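Lmo0181 protein (PDB 5F7V) binds the cyclic glucose tetrasaccharide cycloalternan, probably as a membrane-anchored lipoprotein that delivers it to an ABC transporter for uptake. Local coordinates at residues N369-F372 / E373-L376; E210-T213 / H214-E218; A225-P228 / A229-S232. One frame throughout, in Å; residues are numbered along the deposited sequence. Where two conformers were deposited one is given.

Contact 1 (N369-F372 / E373-L376)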
# COMPACT_ATOMS: atom_id res chain seq x y z
N ASN A 369 8.24 1.13 14.00
CA ASN A 369 7.31 2.25 14.00
C ASN A 369 7.25 2.92 15.35
O ASN A 369 7.15 4.14 15.45
CB ASN A 369 5.91 1.81 13.56
CG ASN A 369 5.85 1.48 12.09
OD1 ASN A 369 6.74 1.88 11.36
ND2 ASN A 369 4.83 0.80 11.65
N SER A 370 7.35 2.13 16.42
CA SER A 370 7.38 2.71 17.76
C SER A 370 8.66 3.55 17.91
O SER A 370 8.60 4.66 18.45
CB SER A 370 7.30 1.61 18.81
OG SER A 370 7.51 2.11 20.12
N GLU A 371 9.81 3.06 17.45
CA GLU A 371 11.06 3.82 17.53
C GLU A 371 10.96 5.12 16.74
O GLU A 371 11.45 6.15 17.19
CB GLU A 371 12.24 2.99 17.05
CG GLU A 371 12.55 1.83 17.99
CD GLU A 371 12.84 2.24 19.42
OE1 GLU A 371 13.76 3.08 19.58
OE2 GLU A 371 12.14 1.81 20.38
N PHE A 372 10.37 5.07 15.55
CA PHE A 372 10.23 6.27 14.75
C PHE A 372 9.29 7.28 15.40
O PHE A 372 9.59 8.47 15.39
CB PHE A 372 9.75 5.93 13.34
CG PHE A 372 10.75 5.24 12.46
CD1 PHE A 372 12.07 4.96 12.83
CD2 PHE A 372 10.35 4.84 11.20
CE1 PHE A 372 12.94 4.33 11.98
CE2 PHE A 372 11.21 4.18 10.35
CZ PHE A 372 12.52 3.94 10.74
N GLU A 373 8.19 6.83 15.98
CA GLU A 373 7.29 7.71 16.69
C GLU A 373 8.01 8.44 17.81
O GLU A 373 7.80 9.63 18.07
CB GLU A 373 6.08 6.91 17.21
CG GLU A 373 5.00 7.80 17.76
CD GLU A 373 4.03 8.30 16.74
OE1 GLU A 373 4.33 8.26 15.52
OE2 GLU A 373 2.94 8.74 17.22
N LYS A 374 8.89 7.74 18.51
CA LYS A 374 9.64 8.38 19.59
C LYS A 374 10.48 9.51 19.03
O LYS A 374 10.66 10.51 19.71
CB LYS A 374 10.55 7.40 20.34
CG LYS A 374 9.83 6.40 21.23
CD LYS A 374 10.79 5.38 21.80
CE LYS A 374 10.11 4.21 22.46
NZ LYS A 374 11.15 3.27 22.94
N VAL A 375 11.06 9.39 17.83
CA VAL A 375 11.81 10.53 17.29
C VAL A 375 10.88 11.69 17.03
O VAL A 375 11.17 12.82 17.39
CB VAL A 375 12.51 10.12 15.98
CG1 VAL A 375 13.31 11.31 15.46
CG2 VAL A 375 13.36 8.87 16.17
N LEU A 376 9.73 11.39 16.46
CA LEU A 376 8.77 12.48 16.15
C LEU A 376 8.24 13.20 17.35
O LEU A 376 7.92 14.38 17.23
CB LEU A 376 7.58 11.93 15.34
CG LEU A 376 7.88 11.30 13.97
CD1 LEU A 376 6.57 10.91 13.35
CD2 LEU A 376 8.65 12.30 13.13
O HOH W 1 14.04 3.97 22.37

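Contact 2 (E210-T213 / H214-E218)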
# COMPACT_ATOMS: atom_id res chain seq x y z
N GLU A 210 20.54 9.62 7.14
CA GLU A 210 20.20 10.87 6.44
C GLU A 210 18.78 10.85 5.93
O GLU A 210 18.04 11.83 6.00
CB GLU A 210 21.20 11.06 5.30
CG GLU A 210 21.07 12.42 4.63
CD GLU A 210 22.09 12.70 3.55
OE1 GLU A 210 22.65 11.75 2.97
OE2 GLU A 210 22.37 13.92 3.36
N ALA A 211 18.34 9.71 5.38
CA ALA A 211 16.98 9.57 4.85
C ALA A 211 15.93 9.74 5.93
O ALA A 211 14.91 10.41 5.75
CB ALA A 211 16.79 8.24 4.13
N LEU A 212 16.15 9.08 7.07
CA LEU A 212 15.21 9.23 8.18
C LEU A 212 15.20 10.63 8.73
O LEU A 212 14.10 11.14 9.02
CB LEU A 212 15.53 8.23 9.28
CG LEU A 212 14.58 8.25 10.52
CD1 LEU A 212 13.17 7.93 10.14
CD2 LEU A 212 15.08 7.24 11.53
N THR A 213 16.37 11.23 8.84
CA THR A 213 16.46 12.61 9.29
C THR A 213 15.74 13.56 8.35
O THR A 213 15.08 14.52 8.83
CB THR A 213 17.93 13.01 9.49
OG1 THR A 213 18.53 12.08 10.40
CG2 THR A 213 18.08 14.45 10.02
N HIS A 214 15.77 13.30 7.06
CA HIS A 214 15.01 14.09 6.10
C HIS A 214 13.52 14.07 6.47
O HIS A 214 12.86 15.11 6.44
CB HIS A 214 15.34 13.57 4.70
CG HIS A 214 14.21 13.65 3.72
ND1 HIS A 214 13.75 14.80 3.09
CD2 HIS A 214 13.47 12.62 3.24
CE1 HIS A 214 12.76 14.46 2.29
NE2 HIS A 214 12.59 13.16 2.36
N LEU A 215 12.98 12.90 6.79
CA LEU A 215 11.57 12.78 7.22
C LEU A 215 11.32 13.42 8.59
O LEU A 215 10.38 14.21 8.77
CB LEU A 215 11.09 11.34 7.27
CG LEU A 215 11.15 10.61 5.91
CD1 LEU A 215 10.81 9.16 6.14
CD2 LEU A 215 10.25 11.26 4.87
N THR A 216 12.15 13.10 9.59
CA THR A 216 11.80 13.54 10.95
C THR A 216 12.03 15.03 11.13
O THR A 216 11.25 15.65 11.88
CB THR A 216 12.53 12.72 12.01
OG1 THR A 216 13.93 12.87 11.86
CG2 THR A 216 12.19 11.23 11.92
N ASN A 217 13.02 15.60 10.45
CA ASN A 217 13.23 17.04 10.60
C ASN A 217 12.06 17.83 10.08
O ASN A 217 11.83 18.95 10.59
CB ASN A 217 14.47 17.47 9.84
CG ASN A 217 15.76 17.32 10.59
OD1 ASN A 217 15.77 17.01 11.76
ND2 ASN A 217 16.85 17.62 9.92
N GLU A 218 11.31 17.33 9.10
CA GLU A 218 10.12 18.05 8.65
C GLU A 218 9.11 18.22 9.75
O GLU A 218 8.38 19.22 9.82
CB GLU A 218 9.47 17.30 7.50
CG GLU A 218 10.34 17.39 6.27
CD GLU A 218 9.69 16.89 5.01
OE1 GLU A 218 8.89 15.93 5.11
OE2 GLU A 218 10.07 17.45 3.94

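Contact 3 (A225-P228 / A229-S232)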
# COMPACT_ATOMS: atom_id res chain seq x y z
N ALA A 225 5.53 19.69 8.52
CA ALA A 225 4.68 18.50 8.49
C ALA A 225 4.04 18.36 9.86
O ALA A 225 4.72 18.60 10.87
CB ALA A 225 5.50 17.29 8.12
N PRO A 226 2.75 17.96 9.91
CA PRO A 226 2.10 17.85 11.22
C PRO A 226 2.69 16.71 12.06
O PRO A 226 3.02 15.63 11.52
CB PRO A 226 0.63 17.60 10.84
CG PRO A 226 0.69 17.01 9.47
CD PRO A 226 1.82 17.72 8.79
N SER A 227 2.83 16.93 13.35
CA SER A 227 3.37 15.94 14.25
C SER A 227 2.32 14.97 14.70
O SER A 227 1.14 15.19 14.48
CB SER A 227 3.91 16.62 15.47
OG SER A 227 2.84 17.13 16.23
N PRO A 228 2.72 13.92 15.45
CA PRO A 228 1.71 13.04 16.00
C PRO A 228 0.69 13.76 16.88
O PRO A 228 -0.52 13.48 16.82
CB PRO A 228 2.55 12.04 16.81
CG PRO A 228 3.77 11.89 15.97
CD PRO A 228 4.06 13.30 15.51
N ALA A 229 1.16 14.72 17.65
CA ALA A 229 0.28 15.57 18.47
C ALA A 229 -0.70 16.31 17.56
O ALA A 229 -1.89 16.32 17.81
CB ALA A 229 1.10 16.56 19.31
N ASP A 230 -0.21 16.92 16.47
CA ASP A 230 -1.11 17.62 15.56
C ASP A 230 -2.15 16.68 14.93
O ASP A 230 -3.29 17.08 14.61
CB ASP A 230 -0.30 18.27 14.43
CG ASP A 230 0.71 19.32 14.90
OD1 ASP A 230 0.40 20.09 15.84
OD2 ASP A 230 1.80 19.45 14.33
N LEU A 231 -1.79 15.42 14.71
CA LEU A 231 -2.65 14.43 14.07
C LEU A 231 -3.45 13.58 15.06
O LEU A 231 -4.23 12.73 14.59
CB LEU A 231 -1.78 13.48 13.24
CG LEU A 231 -1.11 14.07 12.03
CD1 LEU A 231 -0.02 13.17 11.49
CD2 LEU A 231 -2.16 14.34 10.97
N SER A 232 -3.30 13.83 16.36
CA SER A 232 -3.94 13.00 17.37
C SER A 232 -5.45 12.89 17.13
O SER A 232 -6.15 13.89 16.93
CB SER A 232 -3.62 13.53 18.78
OG SER A 232 -4.06 12.64 19.80

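Contact 1 (N369-F372 / E373-L376)
Glu371 and Lys374, three residues apart on helix 361-376, lie side by side with their charged ends together. The salt bridge joins Lys374 NZ to Glu371 OE2 at 3.1 Å; the ammonium nitrogen comes to the syn side of that oxygen, 26° out of the carboxylate plane. The two chains get there differently. Lys374, extended beyond CG, runs back along the helix, its CG 3.5 Å from Ser370 O, whereas the bend of Glu371 at its second torsion (chi2 -57°) lays the carboxylate beside the lysine's end. A water closes a second path, donating to Glu371 OE1 at 2.9 Å and accepting from Lys374 NZ at 3.0 Å. OE1 also takes a hydrogen bond from Asn388 ND2, so both carboxylate oxygens are engaged and the rotation of the group is well defined. Across the helix from this pair, the first torsion of Phe372 (chi1 -71°) sends its ring to Phe182, which it meets edge-to-face. Its carbonyl oxygen accepts from Leu376 N at 3.1 Å in the carbonyl plane, with Leu376 CG 3.6 Å from the same oxygen. Asn369 OD1 is held by Met179 N, and Glu373 N donates to Asn369 O at 2.9 Å. These are the marks of a regular alpha-helix with an i to i+3 Glu-Lys bridge, the glutamate buried against helix 382-397 and the lysine exposed.

Contact 2 (E210-T213 / H214-E218)
His214 opens the segment, its N bonded to Glu210 O at 2.9 Å while its imidazole stands out from the helix. Ala211 O lies at the ring edge, in plane, 3.6 Å from His214 CD2. A first torsion of 147°, away from the usual staggered values, sets the ring where it stacks on Trp153 and where ND1 is hydrogen-bonded to Glu157 OE2. Leu215 follows with a weak backbone bond to Ala211 O; its CG is 3.8 Å from that oxygen. Thr216 uses its methyl against Leu212: CG2 meets CD1 at 3.9 Å, the two side chains crossing at a slant. Thr216 N donates to Leu212 O at 2.8 Å, almost in line with the carbonyl. At Asn217 the amide lies alongside Thr213, pointing the same way, with ND2 3.4 Å from Thr213 CG2. The threonine methyl stands anti to its backbone N, facing the asparagine, while OG1 is bonded back to Val209 O. Helix 206-220 is thereby lodged between several elements: Leu212 and Thr216 face helices 361-376 and 382-397, and Ala211, His214 and Leu215 rest on helix 179-187.

Contact 3 (A225-P228 / A229-S232)
Ser227 and Asp230 each offer a side-chain oxygen to the other's backbone N-H. Asp230 N donates to Ser227 OG at 3.1 Å in a nearly straight bond, and in return Ser227 N reaches Asp230 OD2 at 2.9 Å, with an N-H...O angle of 172°. The serine amide comes to the anti side of the carboxylate oxygen, 28° out of its plane. Both torsions serve this exchange: Ser227 OG stands between its own backbone N and carbonyl carbon (chi1 70°), turned toward the amides of the coming turn, and Asp230 CG is anti to its carbonyl carbon, which brings the carboxylate back over the serine. The serine hydroxyl and OD2 are also near each other, but that bond is weak and the destination of the proton is unsettled. This reciprocal pair is a capping box, with Ser227 as the N-cap of 228-231, a weakly bonded turn of helix whose N-terminal amides may slightly favour the carboxylate's negative charge. Pro228 takes the first helical position, where its lack of an amide hydrogen costs no helix bond. Next to the box the apolar groups meet: the Pro226 ring and the Leu231 chain slant across one another, Pro226 CB being 4.1 Å from Leu231 CG and 3.8 Å from Asp230 CB. Leu231 N donates to Ser227 O at 2.9 Å, nearly in line with the carbonyl, with a weak second bond to Pro228 O. Pro226 also packs against Trp171 and Ser174 of strand 171-174, and Trp171 touches Asp230 as well.

The three contacts are neighbours on one side of the chain's centre, about 12 to 16 Å apart between centres. Contacts 1 and 2 pack together through apolar atoms: Phe372 CE1 reaches Leu212 CD2 at 3.6 Å, and Val375 CG1 meets Thr216 CG2 at 3.7 Å. Contact 3 abuts contact 1 where Leu376 CB lies 3.8 Å from Pro228 CD, and it joins contact 2 by a probable backbone hydrogen bond, Glu218 O to Ala225 N, 3.2 Å. Bound glucose units of cycloalternan approach all three without being held by these pairings: they lie about 8 Å from the side chains of Asn369 and Leu231 and about 9 Å from that of Leu215.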